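Local atomic coordinates of putative periplasmic protein (PDB entry 3DUE), a protein that is of unknown function but, as a putative periplasmic member of the PepSY-like superfamily, may act as an inhibitor. Residues V65-K68 with Y69-V72. Numbering follows the deposited sequence.
With CAC (cacodylate ion), chain B.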
# COMPACT_ATOMS: atom_id res chain seq x y z
N VAL A 65 -0.07 -0.44 -0.69
CA VAL A 65 -1.13 0.17 -1.49
C VAL A 65 -0.76 -0.24 -2.92
O VAL A 65 0.09 0.34 -3.54
CB VAL A 65 -1.24 1.68 -1.31
CG1 VAL A 65 -2.35 2.27 -2.19
CG2 VAL A 65 -1.47 1.99 0.14
N ASN A 66 -1.39 -1.31 -3.38
CA ASN A 66 -1.09 -1.90 -4.68
C ASN A 66 -2.23 -1.61 -5.65
O ASN A 66 -3.25 -2.36 -5.72
CB ASN A 66 -0.86 -3.39 -4.46
CG ASN A 66 -0.43 -4.12 -5.66
OD1 ASN A 66 -0.68 -3.71 -6.82
ND2 ASN A 66 0.21 -5.26 -5.42
N CYS A 67 -2.06 -0.50 -6.37
CA CYS A 67 -3.05 -0.02 -7.34
C CYS A 67 -2.62 -0.30 -8.78
O CYS A 67 -2.66 0.57 -9.63
CB CYS A 67 -3.35 1.47 -7.08
SG CYS A 67 -4.17 1.69 -5.52
N LYS A 68 -2.18 -1.53 -9.04
CA LYS A 68 -1.68 -1.89 -10.38
C LYS A 68 -2.75 -1.81 -11.48
O LYS A 68 -2.42 -1.82 -12.65
CB LYS A 68 -1.03 -3.30 -10.36
CG LYS A 68 -2.04 -4.44 -10.29
CD LYS A 68 -1.38 -5.84 -10.44
CE LYS A 68 -0.75 -6.35 -9.19
NZ LYS A 68 -1.77 -6.64 -8.18
N TYR A 69 -4.03 -1.73 -11.09
CA TYR A 69 -5.13 -1.63 -12.05
C TYR A 69 -5.62 -0.20 -12.18
O TYR A 69 -6.56 0.05 -12.92
CB TYR A 69 -6.29 -2.56 -11.65
CG TYR A 69 -5.86 -3.99 -11.50
CD1 TYR A 69 -5.74 -4.81 -12.60
CD2 TYR A 69 -5.58 -4.51 -10.26
CE1 TYR A 69 -5.34 -6.14 -12.46
CE2 TYR A 69 -5.18 -5.82 -10.11
CZ TYR A 69 -5.06 -6.64 -11.21
OH TYR A 69 -4.63 -7.95 -11.08
N SER A 70 -5.01 0.72 -11.45
CA SER A 70 -5.36 2.15 -11.57
C SER A 70 -4.05 2.94 -11.28
O SER A 70 -3.13 2.88 -12.08
CB SER A 70 -6.56 2.51 -10.68
OG SER A 70 -6.34 2.32 -9.28
N ALA A 71 -3.95 3.63 -10.15
CA ALA A 71 -2.73 4.33 -9.72
C ALA A 71 -2.90 4.56 -8.24
O ALA A 71 -4.05 4.58 -7.76
CB ALA A 71 -2.55 5.68 -10.48
N VAL A 72 -1.79 4.70 -7.52
CA VAL A 72 -1.81 5.02 -6.07
C VAL A 72 -2.33 6.44 -5.92
O VAL A 72 -1.84 7.32 -6.61
CB VAL A 72 -0.41 4.94 -5.47
CG1 VAL A 72 -0.38 5.32 -3.96
CG2 VAL A 72 0.14 3.49 -5.66
AS CAC B . -4.62 -9.25 -7.55
O1 CAC B . -3.68 -8.45 -8.79
O2 CAC B . -4.47 -8.36 -6.05
C1 CAC B . -6.55 -9.31 -7.97
C2 CAC B . -3.86 -11.03 -7.30
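A type I beta turn from Cys67 to Ser70 reverses the chain as it leaves strand 62-66, with Lys68 and Tyr69 at its two corners. Ser70 N donates to Cys67 O at 3.0 Å, a fairly straight bond (159° at the hydrogen). The two corner side chains run side by side, pointing the same way. Lys68 CG sits over one face of the Tyr69 ring, 3.7 Å from its centroid, a CH-pi contact. Bends at chi3 (80°) and chi4 (67°) then carry the ammonium round to a cacodylate ion, probably from the crystallisation liquor: its O1 takes hydrogen bonds from Lys68 NZ at 2.7 Å and Tyr69 OH at 2.5 Å, and lies at the edge of the Tyr69 ring, near its plane. Asn66 OD1 accepts weak hydrogen bonds from Lys68 N and NZ. Just past the turn, Cys67 CB approaches Ala71 O at 3.3 Å, while the Asp52 carboxylate bonds through OD1 to Tyr69 N and through OD2 to Ser70 OG. Farther in, Val65 CG1 meets Val72 CG1 at 4.0 Å, and both valines also touch Ile97 of strand 94-99. The arrangement is that of a beta turn leading out of an antiparallel sheet strand into the connection to helix 79-88 of this PepSY-like fold.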